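Putative isomerase (Sinorhizobium meliloti, PDB 2PPG) is a putative isomerase of the enolase superfamily, pairing an N-terminal capping domain of the mandelate racemase/muconate lactonizing type with a TIM-barrel domain. Local coordinates at residues E344-H347 / S348-E351; M361-N365 / G366-V370; W220-T223 / A224-V228. All coordinates share one frame; numbering follows the deposited sequence.

Contact 1: E344-H347 / S348-E351; sequences EFQH and SIFE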
ATOM      1  N   GLU A 344      -1.527 -31.274 -18.598  1.00 31.70           N
ATOM      2  CA  GLU A 344      -1.538 -31.169 -20.060  1.00 33.55           C
ATOM      3  C   GLU A 344      -1.166 -32.496 -20.732  1.00 30.08           C
ATOM      4  O   GLU A 344      -0.301 -33.229 -20.252  1.00 25.22           O
ATOM      5  CB  GLU A 344      -0.579 -30.067 -20.521  1.00 32.72           C
ATOM      6  CG  GLU A 344      -0.681 -29.734 -21.994  1.00 36.91           C
ATOM      7  CD  GLU A 344       0.235 -28.596 -22.437  1.00 40.13           C
ATOM      8  OE1 GLU A 344       1.226 -28.296 -21.738  1.00 44.10           O
ATOM      9  OE2 GLU A 344      -0.034 -27.998 -23.499  1.00 42.28           O
ATOM     10  N   PHE A 345      -1.825 -32.791 -21.847  1.00 31.39           N
ATOM     11  CA  PHE A 345      -1.526 -33.990 -22.630  1.00 32.63           C
ATOM     12  C   PHE A 345      -1.433 -33.672 -24.122  1.00 34.60           C
ATOM     13  O   PHE A 345      -2.445 -33.395 -24.793  1.00 34.53           O
ATOM     14  CB  PHE A 345      -2.571 -35.071 -22.352  1.00 34.93           C
ATOM     15  CG  PHE A 345      -2.548 -36.230 -23.316  1.00 38.77           C
ATOM     16  CD1 PHE A 345      -1.407 -37.018 -23.475  1.00 37.70           C
ATOM     17  CD2 PHE A 345      -3.689 -36.571 -24.030  1.00 37.51           C
ATOM     18  CE1 PHE A 345      -1.413 -38.103 -24.342  1.00 35.80           C
ATOM     19  CE2 PHE A 345      -3.689 -37.661 -24.898  1.00 35.08           C
ATOM     20  CZ  PHE A 345      -2.555 -38.420 -25.054  1.00 33.09           C
ATOM     21  N   GLN A 346      -0.198 -33.701 -24.614  1.00 33.84           N
ATOM     22  CA  GLN A 346       0.115 -33.552 -26.021  1.00 35.61           C
ATOM     23  C   GLN A 346      -0.050 -34.898 -26.713  1.00 37.65           C
ATOM     24  O   GLN A 346       0.910 -35.649 -26.864  1.00 42.18           O
ATOM     25  CB  GLN A 346       1.563 -33.086 -26.188  1.00 35.79           C
ATOM     26  CG  GLN A 346       1.926 -31.796 -25.449  1.00 38.55           C
ATOM     27  CD  GLN A 346       1.773 -30.558 -26.315  1.00 37.76           C
ATOM     28  OE1 GLN A 346       1.597 -30.662 -27.523  1.00 40.44           O
ATOM     29  NE2 GLN A 346       1.834 -29.381 -25.696  1.00 35.16           N
ATOM     30  N   HIS A 347      -1.271 -35.196 -27.130  1.00 40.04           N
ATOM     31  CA  HIS A 347      -1.580 -36.417 -27.871  1.00 42.58           C
ATOM     32  C   HIS A 347      -0.664 -36.629 -29.082  1.00 40.73           C
ATOM     33  O   HIS A 347      -0.132 -37.718 -29.287  1.00 43.34           O
ATOM     34  CB  HIS A 347      -3.043 -36.375 -28.316  1.00 42.72           C
ATOM     35  CG  HIS A 347      -3.393 -35.140 -29.074  1.00 44.09           C
ATOM     36  ND1 HIS A 347      -3.493 -35.116 -30.447  1.00 45.03           N
ATOM     37  CD2 HIS A 347      -3.614 -33.870 -28.658  1.00 46.63           C
ATOM     38  CE1 HIS A 347      -3.781 -33.891 -30.843  1.00 47.88           C
ATOM     39  NE2 HIS A 347      -3.862 -33.114 -29.779  1.00 49.33           N
ATOM     40  N   SER A 348      -0.476 -35.577 -29.865  1.00 42.27           N
ATOM     41  CA  SER A 348       0.309 -35.636 -31.097  1.00 44.42           C
ATOM     42  C   SER A 348       1.790 -35.995 -30.877  1.00 44.29           C
ATOM     43  O   SER A 348       2.489 -36.370 -31.819  1.00 44.04           O
ATOM     44  CB  SER A 348       0.178 -34.303 -31.841  1.00 45.23           C
ATOM     45  OG  SER A 348       0.114 -33.219 -30.924  1.00 47.04           O
ATOM     46  N   ILE A 349       2.254 -35.876 -29.633  1.00 45.05           N
ATOM     47  CA  ILE A 349       3.623 -36.249 -29.260  1.00 45.88           C
ATOM     48  C   ILE A 349       3.645 -37.606 -28.560  1.00 43.81           C
ATOM     49  O   ILE A 349       4.445 -38.476 -28.890  1.00 45.56           O
ATOM     50  CB  ILE A 349       4.270 -35.192 -28.328  1.00 47.62           C
ATOM     51  CG1 ILE A 349       4.397 -33.844 -29.040  1.00 48.22           C
ATOM     52  CG2 ILE A 349       5.648 -35.659 -27.832  1.00 48.96           C
ATOM     53  CD1 ILE A 349       4.486 -32.654 -28.078  1.00 50.70           C
ATOM     54  N   PHE A 350       2.752 -37.772 -27.595  1.00 41.11           N
ATOM     55  CA  PHE A 350       2.721 -38.954 -26.750  1.00 40.71           C
ATOM     56  C   PHE A 350       2.550 -40.231 -27.559  1.00 40.74           C
ATOM     57  O   PHE A 350       3.277 -41.196 -27.342  1.00 41.01           O
ATOM     58  CB  PHE A 350       1.600 -38.827 -25.701  1.00 39.50           C
ATOM     59  CG  PHE A 350       1.669 -39.854 -24.593  1.00 37.47           C
ATOM     60  CD1 PHE A 350       2.461 -39.634 -23.478  1.00 35.67           C
ATOM     61  CD2 PHE A 350       0.937 -41.037 -24.669  1.00 36.92           C
ATOM     62  CE1 PHE A 350       2.534 -40.574 -22.453  1.00 37.01           C
ATOM     63  CE2 PHE A 350       1.004 -41.983 -23.659  1.00 38.84           C
ATOM     64  CZ  PHE A 350       1.808 -41.755 -22.545  1.00 38.14           C
ATOM     65  N   GLU A 351       1.595 -40.232 -28.487  1.00 42.50           N
ATOM     66  CA  GLU A 351       1.273 -41.450 -29.236  1.00 46.86           C
ATOM     67  C   GLU A 351       2.395 -42.025 -30.091  1.00 46.75           C
ATOM     68  O   GLU A 351       2.739 -43.195 -29.943  1.00 45.54           O
ATOM     69  CB  GLU A 351       0.000 -41.296 -30.068  1.00 51.86           C
ATOM     70  CG  GLU A 351      -1.144 -42.166 -29.569  1.00 58.23           C
ATOM     71  CD  GLU A 351      -1.820 -41.566 -28.356  1.00 60.40           C
ATOM     72  OE1 GLU A 351      -1.770 -40.323 -28.232  1.00 63.40           O
ATOM     73  OE2 GLU A 351      -2.400 -42.321 -27.539  1.00 58.16           O
TER

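Contact 2: M361-N365 / G366-V370; sequences MDCLN and GEYVV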
HETATM    1  N   MSE A 361       3.586 -46.246 -17.910  1.00 32.32           N
HETATM    2  CA  MSE A 361       2.964 -44.956 -18.108  1.00 38.16           C
HETATM    3  C   MSE A 361       1.996 -45.067 -19.281  1.00 37.24           C
HETATM    4  O   MSE A 361       2.297 -45.705 -20.288  1.00 39.38           O
HETATM    5  CB  MSE A 361       4.013 -43.892 -18.400  1.00 40.33           C
HETATM    6  CG  MSE A 361       3.424 -42.540 -18.757  1.00 43.71           C
HETATM    7 SE   MSE A 361       4.749 -41.104 -18.880  1.00 48.96          SE
HETATM    8  CE  MSE A 361       5.679 -41.656 -20.501  1.00 46.81           C
ATOM      9  N   ASP A 362       0.821 -44.470 -19.139  1.00 35.83           N
ATOM     10  CA  ASP A 362      -0.144 -44.444 -20.218  1.00 35.72           C
ATOM     11  C   ASP A 362      -0.958 -43.175 -20.077  1.00 37.31           C
ATOM     12  O   ASP A 362      -0.932 -42.511 -19.036  1.00 39.59           O
ATOM     13  CB  ASP A 362      -1.067 -45.669 -20.148  1.00 35.12           C
ATOM     14  CG  ASP A 362      -1.732 -46.000 -21.496  1.00 36.95           C
ATOM     15  OD1 ASP A 362      -1.760 -45.144 -22.398  1.00 36.33           O
ATOM     16  OD2 ASP A 362      -2.244 -47.123 -21.651  1.00 37.24           O
ATOM     17  N   CYS A 363      -1.662 -42.821 -21.136  1.00 37.32           N
ATOM     18  CA  CYS A 363      -2.698 -41.821 -21.028  1.00 38.02           C
ATOM     19  C   CYS A 363      -3.874 -42.259 -21.882  1.00 36.10           C
ATOM     20  O   CYS A 363      -3.755 -42.344 -23.101  1.00 33.80           O
ATOM     21  CB  CYS A 363      -2.186 -40.462 -21.470  1.00 38.20           C
ATOM     22  SG  CYS A 363      -3.421 -39.195 -21.257  1.00 37.64           S
ATOM     23  N   LEU A 364      -4.998 -42.555 -21.237  1.00 33.48           N
ATOM     24  CA  LEU A 364      -6.165 -43.063 -21.935  1.00 33.52           C
ATOM     25  C   LEU A 364      -7.449 -42.661 -21.198  1.00 35.31           C
ATOM     26  O   LEU A 364      -7.443 -42.475 -19.983  1.00 34.35           O
ATOM     27  CB  LEU A 364      -6.054 -44.589 -22.072  1.00 36.90           C
ATOM     28  CG  LEU A 364      -6.542 -45.445 -20.885  1.00 40.68           C
ATOM     29  CD1 LEU A 364      -6.578 -46.953 -21.216  1.00 39.19           C
ATOM     30  CD2 LEU A 364      -5.771 -45.181 -19.591  1.00 36.24           C
ATOM     31  N   ASN A 365      -8.550 -42.525 -21.932  1.00 38.82           N
ATOM     32  CA  ASN A 365      -9.839 -42.113 -21.338  1.00 41.15           C
ATOM     33  C   ASN A 365      -9.762 -40.866 -20.441  1.00 40.14           C
ATOM     34  O   ASN A 365     -10.338 -40.838 -19.347  1.00 36.29           O
ATOM     35  CB  ASN A 365     -10.509 -43.270 -20.575  1.00 41.72           C
ATOM     36  CG  ASN A 365     -10.998 -44.381 -21.494  1.00 46.07           C
ATOM     37  OD1 ASN A 365     -11.923 -44.189 -22.293  1.00 49.20           O
ATOM     38  ND2 ASN A 365     -10.383 -45.557 -21.379  1.00 46.79           N
ATOM     39  N   GLY A 366      -9.056 -39.842 -20.913  1.00 37.78           N
ATOM     40  CA  GLY A 366      -8.943 -38.587 -20.184  1.00 38.00           C
ATOM     41  C   GLY A 366      -8.173 -38.692 -18.883  1.00 39.99           C
ATOM     42  O   GLY A 366      -8.446 -37.951 -17.940  1.00 43.90           O
ATOM     43  N   GLU A 367      -7.207 -39.608 -18.829  1.00 37.88           N
ATOM     44  CA  GLU A 367      -6.420 -39.827 -17.628  1.00 35.83           C
ATOM     45  C   GLU A 367      -5.006 -40.341 -17.906  1.00 36.44           C
ATOM     46  O   GLU A 367      -4.808 -41.332 -18.614  1.00 35.53           O
ATOM     47  CB  GLU A 367      -7.106 -40.858 -16.751  1.00 39.36           C
ATOM     48  CG  GLU A 367      -8.124 -40.336 -15.796  1.00 42.56           C
ATOM     49  CD  GLU A 367      -8.610 -41.425 -14.865  1.00 46.94           C
ATOM     50  OE1 GLU A 367      -8.482 -42.626 -15.215  1.00 43.56           O
ATOM     51  OE2 GLU A 367      -9.112 -41.077 -13.774  1.00 51.71           O
ATOM     52  N   TYR A 368      -4.023 -39.679 -17.312  1.00 35.40           N
ATOM     53  CA  TYR A 368      -2.677 -40.216 -17.240  1.00 30.81           C
ATOM     54  C   TYR A 368      -2.632 -41.362 -16.221  1.00 30.44           C
ATOM     55  O   TYR A 368      -3.067 -41.220 -15.074  1.00 30.47           O
ATOM     56  CB  TYR A 368      -1.718 -39.130 -16.789  1.00 31.31           C
ATOM     57  CG  TYR A 368      -1.182 -38.236 -17.874  1.00 33.23           C
ATOM     58  CD1 TYR A 368      -0.149 -38.666 -18.712  1.00 33.66           C
ATOM     59  CD2 TYR A 368      -1.669 -36.946 -18.041  1.00 31.64           C
ATOM     60  CE1 TYR A 368       0.362 -37.841 -19.701  1.00 30.20           C
ATOM     61  CE2 TYR A 368      -1.156 -36.108 -19.024  1.00 31.10           C
ATOM     62  CZ  TYR A 368      -0.133 -36.560 -19.845  1.00 30.67           C
ATOM     63  OH  TYR A 368       0.387 -35.736 -20.822  1.00 31.86           O
ATOM     64  N   VAL A 369      -2.126 -42.513 -16.634  1.00 26.98           N
ATOM     65  CA  VAL A 369      -1.884 -43.563 -15.673  1.00 25.83           C
ATOM     66  C   VAL A 369      -0.467 -43.333 -15.144  1.00 28.21           C
ATOM     67  O   VAL A 369       0.488 -43.270 -15.918  1.00 24.20           O
ATOM     68  CB  VAL A 369      -2.037 -44.947 -16.313  1.00 29.01           C
ATOM     69  CG1 VAL A 369      -1.589 -46.042 -15.346  1.00 26.57           C
ATOM     70  CG2 VAL A 369      -3.495 -45.171 -16.798  1.00 23.46           C
ATOM     71  N   VAL A 370      -0.346 -43.156 -13.835  1.00 26.46           N
ATOM     72  CA  VAL A 370       0.949 -42.919 -13.215  1.00 28.15           C
ATOM     73  C   VAL A 370       1.752 -44.209 -13.202  1.00 27.29           C
ATOM     74  O   VAL A 370       1.275 -45.221 -12.676  1.00 30.67           O
ATOM     75  CB  VAL A 370       0.793 -42.425 -11.756  1.00 29.79           C
ATOM     76  CG1 VAL A 370       2.176 -42.303 -11.067  1.00 30.49           C
ATOM     77  CG2 VAL A 370       0.034 -41.110 -11.704  1.00 27.05           C
TER

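Contact 3: W220-T223 / A224-V228; sequences WAHT and ASEAV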
ATOM      1  N   TRP A 220       1.697 -15.157 -24.946  1.00 30.16           N
ATOM      2  CA  TRP A 220       2.546 -14.043 -24.488  1.00 36.40           C
ATOM      3  C   TRP A 220       2.412 -12.673 -25.184  1.00 38.77           C
ATOM      4  O   TRP A 220       2.230 -11.666 -24.514  1.00 41.01           O
ATOM      5  CB  TRP A 220       4.023 -14.457 -24.500  1.00 30.03           C
ATOM      6  CG  TRP A 220       4.334 -15.658 -23.671  1.00 30.60           C
ATOM      7  CD1 TRP A 220       4.530 -15.691 -22.322  1.00 29.79           C
ATOM      8  CD2 TRP A 220       4.529 -17.001 -24.139  1.00 30.45           C
ATOM      9  NE1 TRP A 220       4.822 -16.974 -21.917  1.00 30.35           N
ATOM     10  CE2 TRP A 220       4.827 -17.797 -23.012  1.00 29.15           C
ATOM     11  CE3 TRP A 220       4.469 -17.610 -25.397  1.00 29.53           C
ATOM     12  CZ2 TRP A 220       5.065 -19.170 -23.105  1.00 27.67           C
ATOM     13  CZ3 TRP A 220       4.706 -18.978 -25.485  1.00 29.10           C
ATOM     14  CH2 TRP A 220       5.004 -19.738 -24.345  1.00 27.50           C
ATOM     15  N   ALA A 221       2.532 -12.640 -26.511  1.00 40.38           N
ATOM     16  CA  ALA A 221       2.644 -11.385 -27.274  1.00 39.72           C
ATOM     17  C   ALA A 221       1.396 -10.498 -27.231  1.00 39.97           C
ATOM     18  O   ALA A 221       0.789 -10.240 -28.275  1.00 40.60           O
ATOM     19  CB  ALA A 221       3.017 -11.686 -28.725  1.00 36.27           C
ATOM     20  N   HIS A 222       1.020 -10.044 -26.032  1.00 37.80           N
ATOM     21  CA  HIS A 222      -0.107  -9.120 -25.843  1.00 35.47           C
ATOM     22  C   HIS A 222       0.171  -8.176 -24.682  1.00 36.51           C
ATOM     23  O   HIS A 222       0.864  -8.544 -23.725  1.00 33.46           O
ATOM     24  CB  HIS A 222      -1.408  -9.866 -25.545  1.00 35.93           C
ATOM     25  CG  HIS A 222      -1.762 -10.912 -26.554  1.00 40.54           C
ATOM     26  ND1 HIS A 222      -2.208 -10.606 -27.823  1.00 40.41           N
ATOM     27  CD2 HIS A 222      -1.746 -12.266 -26.478  1.00 41.82           C
ATOM     28  CE1 HIS A 222      -2.453 -11.725 -28.483  1.00 40.73           C
ATOM     29  NE2 HIS A 222      -2.176 -12.746 -27.692  1.00 39.86           N
ATOM     30  N   THR A 223      -0.368  -6.959 -24.778  1.00 35.88           N
ATOM     31  CA  THR A 223      -0.419  -6.027 -23.650  1.00 34.42           C
ATOM     32  C   THR A 223      -1.619  -6.430 -22.814  1.00 35.57           C
ATOM     33  O   THR A 223      -2.470  -7.183 -23.277  1.00 36.37           O
ATOM     34  CB  THR A 223      -0.672  -4.574 -24.095  1.00 35.75           C
ATOM     35  OG1 THR A 223      -2.040  -4.437 -24.544  1.00 30.90           O
ATOM     36  CG2 THR A 223       0.313  -4.151 -25.193  1.00 33.06           C
ATOM     37  N   ALA A 224      -1.703  -5.893 -21.603  1.00 35.53           N
ATOM     38  CA  ALA A 224      -2.815  -6.163 -20.711  1.00 33.49           C
ATOM     39  C   ALA A 224      -4.186  -5.837 -21.329  1.00 34.30           C
ATOM     40  O   ALA A 224      -5.097  -6.669 -21.320  1.00 32.50           O
ATOM     41  CB  ALA A 224      -2.615  -5.414 -19.409  1.00 35.34           C
ATOM     42  N   SER A 225      -4.323  -4.625 -21.860  1.00 34.22           N
ATOM     43  CA  SER A 225      -5.542  -4.212 -22.531  1.00 35.95           C
ATOM     44  C   SER A 225      -5.949  -5.207 -23.586  1.00 37.21           C
ATOM     45  O   SER A 225      -7.105  -5.635 -23.628  1.00 38.99           O
ATOM     46  CB  SER A 225      -5.336  -2.873 -23.210  1.00 35.28           C
ATOM     47  OG  SER A 225      -5.427  -1.863 -22.251  1.00 45.72           O
ATOM     48  N   GLU A 226      -4.994  -5.538 -24.455  1.00 36.47           N
ATOM     49  CA  GLU A 226      -5.215  -6.498 -25.511  1.00 40.25           C
ATOM     50  C   GLU A 226      -5.748  -7.798 -24.910  1.00 41.31           C
ATOM     51  O   GLU A 226      -6.831  -8.256 -25.286  1.00 45.60           O
ATOM     52  CB  GLU A 226      -3.939  -6.716 -26.339  1.00 37.94           C
ATOM     53  CG  GLU A 226      -3.677  -5.604 -27.357  1.00 40.56           C
ATOM     54  CD  GLU A 226      -2.231  -5.544 -27.876  1.00 44.04           C
ATOM     55  OE1 GLU A 226      -1.936  -4.614 -28.657  1.00 48.78           O
ATOM     56  OE2 GLU A 226      -1.386  -6.398 -27.521  1.00 41.73           O
ATOM     57  N   ALA A 227      -5.032  -8.354 -23.938  1.00 39.11           N
ATOM     58  CA  ALA A 227      -5.425  -9.640 -23.354  1.00 39.67           C
ATOM     59  C   ALA A 227      -6.810  -9.585 -22.716  1.00 38.12           C
ATOM     60  O   ALA A 227      -7.605 -10.513 -22.875  1.00 39.27           O
ATOM     61  CB  ALA A 227      -4.377 -10.150 -22.368  1.00 36.72           C
ATOM     62  N   VAL A 228      -7.112  -8.491 -22.026  1.00 36.16           N
ATOM     63  CA  VAL A 228      -8.437  -8.336 -21.427  1.00 35.00           C
ATOM     64  C   VAL A 228      -9.556  -8.355 -22.476  1.00 37.81           C
ATOM     65  O   VAL A 228     -10.544  -9.075 -22.309  1.00 39.66           O
ATOM     66  CB  VAL A 228      -8.531  -7.086 -20.545  1.00 32.30           C
ATOM     67  CG1 VAL A 228      -9.984  -6.782 -20.179  1.00 32.29           C
ATOM     68  CG2 VAL A 228      -7.710  -7.282 -19.298  1.00 31.44           C
TER

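Contact 1: E344-H347 / S348-E351
Phe345 points the edge of its ring at the face of Phe350, and this offset edge-to-face pair occupies one flank of the turn. The ring centroids are 5.5 Å apart and the planes stand at 72°. CE1 of Phe345 is the atom that reaches across, coming to 3.4 Å from CB of Phe350. With CG anti to the backbone N (chi1 167°), the Phe345 ring lies beside its own carbonyl carbon, on the side from which Phe350 approaches. The carboxylate of Glu351 crosses the same ring nearly at right angles, its OE1 lying 3.8 Å from CZ of Phe345, while its OE2 is held by a salt bridge to Arg354.

Gln346 and Ile349 make the other pair: they run side by side and point the same way, with CD1 of Ile349 3.5 Å from CB of Gln346. The bend at chi2 (-93°) brings OE1 of Gln346 beside that same methyl, and its NE2 is bonded to the carbonyl of Ala319. CG of His347 stands between its backbone N and carbonyl carbon, which lays one ring face over Ser348 N, and its NE2 is hydrogen-bonded to Gly162 O.

Two donors share the carbonyl of Gln346. Phe350 N meets it at 2.9 Å in a nearly straight bond, whereas Ile349 N arrives from above the carbonyl plane. His347 O then receives Glu351 N at 3.2 Å. Gln346, centre of an inverse gamma turn, is the N-cap of short helix 347-350, which follows strand 343-345 in the TIM-barrel domain of this enolase-superfamily protein.

Contact 2: M361-N365 / G366-V370
The Tyr368 ring carries the sulfur of Cys363 over one face: SG stands 4.1 Å from the ring centroid and only 7° off the ring normal, a Cys sulfur-aromatic contact. CB of Cys363 adds an apolar touch at 3.9 Å from CD1 of Tyr368. The ring is also met edge-to-face by His343, and Leu327 and Leu331 of helix 325-336 pack against the Tyr368 side chain. Its hydroxyl is hydrogen-bonded to Glu344 O.

Cys363 and Tyr368 are an antiparallel non-hydrogen-bonded pair whose side chains share one face of the hairpin. SG lies anti to the backbone N (chi1 -177°), a torsion that carries it over the ring centre. The other face bears Asp362, Leu364, Glu367 and Val369. There CD2 of Leu364 crosses to CG2 of Val369 at 3.6 Å, a diagonal contact between methyls, while CB of Asp362 lies alongside CB of Val369.

The backbone ladder is uneven. Val369 N donates to Asp362 O at 2.7 Å, and the return bond from Asp362 N is weak. Leu364 N reaches Glu367 O at 2.9 Å, with its partner from Glu367 N again weak. Between these bonds, CA of Cys363 comes within 3.2 Å of Glu367 O in a CA-H...O contact. Asn365 and Gly366, both with positive phi, form the tight two-residue turn.

Chemically, the two faces of the hairpin differ. Sulfur and aromatic ring make a buried, largely apolar face, with the phenol's polar end satisfied by a main-chain carbonyl. The opposite face mixes aliphatic methyls with carboxylates, and the Asp362 charge is probably balanced by its salt bridge to Arg354.

Contact 3: W220-T223 / A224-V228
Thr223 and Glu226 exchange two hydrogen bonds across the first turn of the helix, and these form the tight part of the contact. Glu226 N donates to Thr223 OG1 at 3.2 Å with an N-H...O angle of 168°. In return, Thr223 N reaches Glu226 OE2 at 3.0 Å, also nearly straight (170°), though the donor lies above the carboxylate plane. A chi1 of 72° sets OG1 between the backbone N and the carbonyl carbon, where it accepts from Glu226 N. The Glu226 side chain is extended beyond CG and runs back obliquely across the threonine. Its CG passes 3.5 Å from Thr223 OG1, and OE2 comes within 3.7 Å of the CG2 methyl. The backbone adds a third link, Ala227 N to Thr223 O at 2.9 Å.

The packing is sparser around His222. OE2 of Glu226 lies at the edge of the imidazole, near its plane, yet ND1 of His222 remains 4.3 Å from that oxygen, so the two groups are neighbours without a salt bridge. The nearest atom of His222 to Glu226 OE2 is CA, at 3.4 Å. NE2 of the histidine makes a weak hydrogen bond to Met218 O.

The contact lies toward the surface of its own chain, but a second subunit adjoins it: Lys314 of that subunit packs on Thr223 and makes a long, weak ion pair with Glu226 OE1. On the inner flank, the buried Ala227 packs against Val257 of helix 251-260. Since one carboxylate oxygen accepts the N-cap amide while the threonine oxygen accepts the amide three residues on, the pair meets the definition of a capping box, here starting helix 224-234 after a barrel strand.

How the contacts relate
From the N terminus, contact 3 comes first, where the loop after strand 213-217 enters helix 224-234 beside a second subunit. Contact 1 follows at the passage from strand 343-345 into helix 347-350, and contact 2 then closes the hairpin of strands 362-364 and 367-369. The three are in series; none crosses or encloses another. Contacts 1 and 2 touch: besides the tyrosine hydroxyl's bond, Phe345 CD1 packs 3.7 Å from Cys363 SG, and Arg354 forms salt bridges with both Glu351 of contact 1 and Asp362 of contact 2. Both reach the sheet through strand 155-161. Contact 3 stands apart, its centre about 28 Å from that of contact 1 and 34 Å from that of contact 2.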